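Local coordinates for SsfS6 (Streptomyces sp. SF2575, PDB 4FZR), which belongs to the erythromycin biosynthesis protein CIII-like family, whose members are built on the two-domain GT-B fold, at residues G308-T313 / A330-S335; E149-L154 / I187-P192. One frame throughout, in Å; residues are numbered along the deposited sequence.

Interaction 1: G308-T313 / A330-S335; sequences GGHGTT and AEVWDS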
loop_
_atom_site.group_PDB
_atom_site.type_symbol
_atom_site.label_atom_id
_atom_site.label_comp_id
_atom_site.label_asym_id
_atom_site.label_seq_id
_atom_site.Cartn_x
_atom_site.Cartn_y
_atom_site.Cartn_z
ATOM N N GLY A 308 -19.507 -14.226 8.026
ATOM C CA GLY A 308 -19.341 -15.060 6.843
ATOM C C GLY A 308 -18.772 -14.348 5.625
ATOM O O GLY A 308 -18.822 -14.881 4.517
ATOM N N GLY A 309 -18.238 -13.146 5.822
ATOM C CA GLY A 309 -17.635 -12.390 4.735
ATOM C C GLY A 309 -16.486 -13.125 4.068
ATOM O O GLY A 309 -15.830 -13.961 4.691
ATOM N N HIS A 310 -16.235 -12.807 2.800
ATOM C CA HIS A 310 -15.209 -13.501 2.026
ATOM C C HIS A 310 -13.800 -13.198 2.528
ATOM O O HIS A 310 -12.962 -14.097 2.628
ATOM C CB HIS A 310 -15.318 -13.133 0.547
ATOM C CG HIS A 310 -16.550 -13.660 -0.118
ATOM N ND1 HIS A 310 -16.815 -15.009 -0.227
ATOM C CD2 HIS A 310 -17.584 -13.023 -0.715
ATOM C CE1 HIS A 310 -17.962 -15.179 -0.861
ATOM N NE2 HIS A 310 -18.450 -13.991 -1.167
ATOM N N GLY A 311 -13.545 -11.933 2.843
ATOM C CA GLY A 311 -12.223 -11.505 3.262
ATOM C C GLY A 311 -11.882 -12.003 4.653
ATOM O O GLY A 311 -10.773 -12.471 4.908
ATOM N N THR A 312 -12.845 -11.897 5.561
ATOM C CA THR A 312 -12.660 -12.360 6.929
ATOM C C THR A 312 -12.402 -13.867 6.962
ATOM O O THR A 312 -11.540 -14.343 7.701
ATOM C CB THR A 312 -13.894 -12.046 7.790
ATOM O OG1 THR A 312 -14.253 -10.666 7.638
ATOM C CG2 THR A 312 -13.611 -12.331 9.253
ATOM N N THR A 313 -13.150 -14.611 6.153
ATOM C CA THR A 313 -12.991 -16.057 6.080
ATOM C C THR A 313 -11.578 -16.418 5.648
ATOM O O THR A 313 -10.887 -17.181 6.324
ATOM C CB THR A 313 -13.973 -16.675 5.075
ATOM O OG1 THR A 313 -15.313 -16.511 5.550
ATOM C CG2 THR A 313 -13.685 -18.160 4.884
ATOM N N ALA A 330 -25.907 -14.170 0.386
ATOM C CA ALA A 330 -26.126 -15.482 -0.228
ATOM C C ALA A 330 -24.907 -16.018 -0.987
ATOM O O ALA A 330 -24.672 -17.227 -1.016
ATOM C CB ALA A 330 -27.352 -15.444 -1.143
ATOM N N GLU A 331 -24.138 -15.122 -1.597
ATOM C CA GLU A 331 -22.968 -15.521 -2.380
ATOM C C GLU A 331 -21.823 -16.042 -1.506
ATOM O O GLU A 331 -20.803 -16.505 -2.022
ATOM C CB GLU A 331 -22.475 -14.354 -3.241
ATOM C CG GLU A 331 -21.979 -13.155 -2.456
ATOM C CD GLU A 331 -21.508 -12.033 -3.357
ATOM O OE1 GLU A 331 -22.126 -10.948 -3.324
ATOM O OE2 GLU A 331 -20.522 -12.237 -4.096
ATOM N N VAL A 332 -21.995 -15.963 -0.190
ATOM C CA VAL A 332 -20.988 -16.452 0.748
ATOM C C VAL A 332 -21.375 -17.816 1.308
ATOM O O VAL A 332 -20.601 -18.437 2.035
ATOM C CB VAL A 332 -20.768 -15.467 1.928
ATOM C CG1 VAL A 332 -20.844 -14.028 1.442
ATOM C CG2 VAL A 332 -21.780 -15.701 3.048
ATOM N N TRP A 333 -22.577 -18.273 0.970
ATOM C CA TRP A 333 -23.071 -19.567 1.431
ATOM C C TRP A 333 -22.109 -20.702 1.084
ATOM O O TRP A 333 -21.816 -21.556 1.922
ATOM C CB TRP A 333 -24.444 -19.866 0.816
ATOM C CG TRP A 333 -25.582 -19.126 1.456
ATOM C CD1 TRP A 333 -25.538 -18.384 2.600
ATOM C CD2 TRP A 333 -26.936 -19.059 0.987
ATOM N NE1 TRP A 333 -26.778 -17.860 2.872
ATOM C CE2 TRP A 333 -27.654 -18.259 1.898
ATOM C CE3 TRP A 333 -27.611 -19.598 -0.115
ATOM C CZ2 TRP A 333 -29.012 -17.984 1.742
ATOM C CZ3 TRP A 333 -28.962 -19.323 -0.267
ATOM C CH2 TRP A 333 -29.646 -18.523 0.657
ATOM N N ASP A 334 -21.621 -20.701 -0.153
ATOM C CA ASP A 334 -20.775 -21.781 -0.653
ATOM C C ASP A 334 -19.448 -21.874 0.096
ATOM O O ASP A 334 -18.925 -22.967 0.309
ATOM C CB ASP A 334 -20.503 -21.592 -2.149
ATOM C CG ASP A 334 -21.723 -21.871 -3.006
ATOM O OD1 ASP A 334 -22.855 -21.803 -2.480
ATOM O OD2 ASP A 334 -21.547 -22.157 -4.209
ATOM N N SER A 335 -18.900 -20.725 0.484
ATOM C CA SER A 335 -17.621 -20.689 1.189
ATOM C C SER A 335 -17.745 -21.197 2.626
ATOM O O SER A 335 -16.808 -21.788 3.166
ATOM C CB SER A 335 -17.027 -19.274 1.170
ATOM O OG SER A 335 -17.925 -18.313 1.699
#

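Interaction 2: E149-L154 / I187-P192; sequences EQSIRL and IDVCPP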
loop_
_atom_site.group_PDB
_atom_site.type_symbol
_atom_site.label_atom_id
_atom_site.label_comp_id
_atom_site.label_asym_id
_atom_site.label_seq_id
_atom_site.Cartn_x
_atom_site.Cartn_y
_atom_site.Cartn_z
ATOM N N GLU A 149 -8.299 -12.076 -14.213
ATOM C CA GLU A 149 -9.428 -12.329 -13.334
ATOM C C GLU A 149 -8.924 -12.882 -12.010
ATOM O O GLU A 149 -8.266 -13.919 -11.979
ATOM C CB GLU A 149 -10.369 -13.338 -13.999
ATOM C CG GLU A 149 -11.598 -13.711 -13.183
ATOM C CD GLU A 149 -12.404 -14.832 -13.826
ATOM O OE1 GLU A 149 -11.842 -15.928 -14.033
ATOM O OE2 GLU A 149 -13.597 -14.618 -14.129
ATOM N N GLN A 150 -9.218 -12.185 -10.916
ATOM C CA GLN A 150 -8.905 -12.708 -9.591
ATOM C C GLN A 150 -10.174 -13.054 -8.819
ATOM O O GLN A 150 -11.099 -12.248 -8.724
ATOM C CB GLN A 150 -8.068 -11.721 -8.771
ATOM C CG GLN A 150 -7.589 -12.323 -7.452
ATOM C CD GLN A 150 -6.985 -11.309 -6.496
ATOM O OE1 GLN A 150 -6.173 -10.469 -6.887
ATOM N NE2 GLN A 150 -7.378 -11.391 -5.229
ATOM N N SER A 151 -10.207 -14.265 -8.274
ATOM C CA SER A 151 -11.257 -14.664 -7.350
ATOM C C SER A 151 -10.937 -14.129 -5.961
ATOM O O SER A 151 -9.804 -14.233 -5.495
ATOM C CB SER A 151 -11.381 -16.187 -7.295
ATOM O OG SER A 151 -12.115 -16.589 -6.154
ATOM N N ILE A 152 -11.938 -13.556 -5.305
ATOM C CA ILE A 152 -11.764 -13.019 -3.964
ATOM C C ILE A 152 -12.614 -13.826 -2.983
ATOM O O ILE A 152 -12.925 -13.363 -1.886
ATOM C CB ILE A 152 -12.149 -11.523 -3.910
ATOM C CG1 ILE A 152 -13.592 -11.328 -4.380
ATOM C CG2 ILE A 152 -11.200 -10.695 -4.781
ATOM C CD1 ILE A 152 -14.164 -9.978 -4.047
ATOM N N ARG A 153 -12.965 -15.044 -3.390
ATOM C CA ARG A 153 -13.872 -15.899 -2.630
ATOM C C ARG A 153 -13.335 -17.322 -2.572
ATOM O O ARG A 153 -12.612 -17.758 -3.472
ATOM C CB ARG A 153 -15.251 -15.914 -3.295
ATOM C CG ARG A 153 -15.876 -14.538 -3.426
ATOM C CD ARG A 153 -17.125 -14.536 -4.296
ATOM N NE ARG A 153 -17.687 -13.191 -4.411
ATOM C CZ ARG A 153 -17.233 -12.259 -5.246
ATOM N NH1 ARG A 153 -16.208 -12.521 -6.046
ATOM N NH2 ARG A 153 -17.800 -11.061 -5.283
ATOM N N LEU A 154 -13.686 -18.045 -1.514
ATOM C CA LEU A 154 -13.355 -19.460 -1.430
ATOM C C LEU A 154 -14.064 -20.196 -2.553
ATOM O O LEU A 154 -13.485 -21.063 -3.207
ATOM C CB LEU A 154 -13.794 -20.044 -0.090
ATOM C CG LEU A 154 -12.836 -19.937 1.096
ATOM C CD1 LEU A 154 -13.448 -20.624 2.305
ATOM C CD2 LEU A 154 -11.487 -20.552 0.769
ATOM N N ILE A 187 -7.332 -16.372 -11.710
ATOM C CA ILE A 187 -6.655 -16.682 -10.462
ATOM C C ILE A 187 -7.619 -17.170 -9.390
ATOM O O ILE A 187 -8.740 -16.675 -9.265
ATOM C CB ILE A 187 -5.861 -15.462 -9.970
ATOM C CG1 ILE A 187 -4.901 -15.014 -11.079
ATOM C CG2 ILE A 187 -5.119 -15.793 -8.682
ATOM C CD1 ILE A 187 -4.201 -13.712 -10.822
ATOM N N ASP A 188 -7.165 -18.157 -8.628
ATOM C CA ASP A 188 -7.987 -18.812 -7.622
ATOM C C ASP A 188 -7.226 -18.892 -6.303
ATOM O O ASP A 188 -6.015 -19.121 -6.290
ATOM C CB ASP A 188 -8.361 -20.215 -8.102
ATOM C CG ASP A 188 -9.436 -20.852 -7.257
ATOM O OD1 ASP A 188 -9.094 -21.482 -6.234
ATOM O OD2 ASP A 188 -10.625 -20.720 -7.617
ATOM N N VAL A 189 -7.938 -18.714 -5.193
ATOM C CA VAL A 189 -7.297 -18.629 -3.882
ATOM C C VAL A 189 -7.738 -19.744 -2.925
ATOM O O VAL A 189 -7.271 -19.815 -1.787
ATOM C CB VAL A 189 -7.552 -17.249 -3.226
ATOM C CG1 VAL A 189 -6.801 -16.155 -3.981
ATOM C CG2 VAL A 189 -9.044 -16.941 -3.173
ATOM N N CYS A 190 -8.620 -20.623 -3.386
ATOM C CA CYS A 190 -9.099 -21.715 -2.547
ATOM C C CYS A 190 -7.996 -22.756 -2.358
ATOM O O CYS A 190 -7.337 -23.145 -3.323
ATOM C CB CYS A 190 -10.338 -22.364 -3.171
ATOM S SG CYS A 190 -11.081 -23.666 -2.162
ATOM N N PRO A 191 -7.778 -23.204 -1.110
ATOM C CA PRO A 191 -6.820 -24.295 -0.886
ATOM C C PRO A 191 -7.264 -25.561 -1.626
ATOM O O PRO A 191 -8.433 -25.935 -1.518
ATOM C CB PRO A 191 -6.862 -24.503 0.635
ATOM C CG PRO A 191 -7.453 -23.234 1.196
ATOM C CD PRO A 191 -8.378 -22.715 0.145
ATOM N N PRO A 192 -6.353 -26.199 -2.384
ATOM C CA PRO A 192 -6.644 -27.386 -3.200
ATOM C C PRO A 192 -7.437 -28.474 -2.478
ATOM O O PRO A 192 -8.432 -28.961 -3.010
ATOM C CB PRO A 192 -5.249 -27.901 -3.563
ATOM C CG PRO A 192 -4.424 -26.668 -3.637
ATOM C CD PRO A 192 -4.965 -25.739 -2.577
HETATM O O HOH W 1 -13.239 -18.912 -6.905
#

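Interaction 1: G308-T313 / A330-S335
E331 meets H310 with its backbone: E331 O lies at the edge of the imidazole, in its plane, 3.3 Å from H310 CE1. The E331 side chain starts between the backbone N and the carbonyl carbon (chi1 64°) and then runs extended past the ring, with E331 CG 3.8 Å from H310 NE2. Its carboxylate, close by the ring, is held by residues outside the two segments, through a hydrogen bond with Y104 and a salt bridge to R153. V332 comes next and fills the middle. Its CG1 rests over one face of the H310 ring, 4.0 Å from the centroid and 29° off the normal, a CH-pi contact. V332 CB also comes 3.3 Å from G308 O; the next residue, G309, caps helix 310-318, its O gripped by T313 N and T313 OG1 from opposite faces of the carbonyl plane. S335, in the first turn of helix 333-341, turns its hydroxyl back to V332 O (OG to O 2.7 Å), and the same OG lies oblique to the imidazole, 4.0 Å from H310 ND1. With no hydrogen bond crossing between the segments, van der Waals and CH-pi contact joins these two helix starts of the C-terminal GT-B domain.

Interaction 2: E149-L154 / I187-P192
E149 and I187 are joined at the tight end of this contact, where I187 N donates to E149 O over 2.6 Å in a nearly straight bond. I187 O in turn accepts from S151 N at 3.0 Å, with the donor 35° above the carbonyl plane. These two bonds bracket Q150, the parallel bridge partner of I187, and the Q150 and I187 side chains lie on the same face of the sheet. Beyond the bridge the strands give way to loops, but the packing continues: V189 CG2 touches two carbonyls of the other segment, S151 O at 3.6 Å and R153 O slightly farther. Next, L154 O lies 3.4 Å from C190 CB, while L154 CD2 meets P191 CD at 3.8 Å, the two side chains crossing at about a right angle. The looser side is bridged by a water, where D188 is partly exposed. S151 OG, anti to its backbone N (chi1 164°), is 2.7 Å from this water, which donates a longer bond of 3.3 Å to D188 OD2. The same two residues turn their chains, S151 OG accepting from R153 N in an ST turn and D188 OD1 from C190 N in an Asx turn; D188 also has a salt bridge to K204. Strands 147-150 and 185-188 are neighbours in a parallel sheet of order 3-2-1-4-5-6-7, as in the Rossmann-like N-terminal domain of GT-B proteins.

In the fold
Both contacts are buried, but each belongs to a different half of the GT-B fold. Interaction 2 lies in the N-terminal domain, where backbone hydrogen bonds set its register and a water bridges one side; interaction 1 pairs two helix starts of the C-terminal domain without a hydrogen bond between the segments, mainly by packing round an imidazole. They share no helix or strand, yet the centres of interaction 1 and interaction 2 are about 12 Å apart, and the two touch across the domain interface. The loop after strand 147-150 supplies the link: R153 forms a salt bridge with E331 and packs against H310, while L154 packs on S335. A charged pair and close packing thus tie the two domains together here.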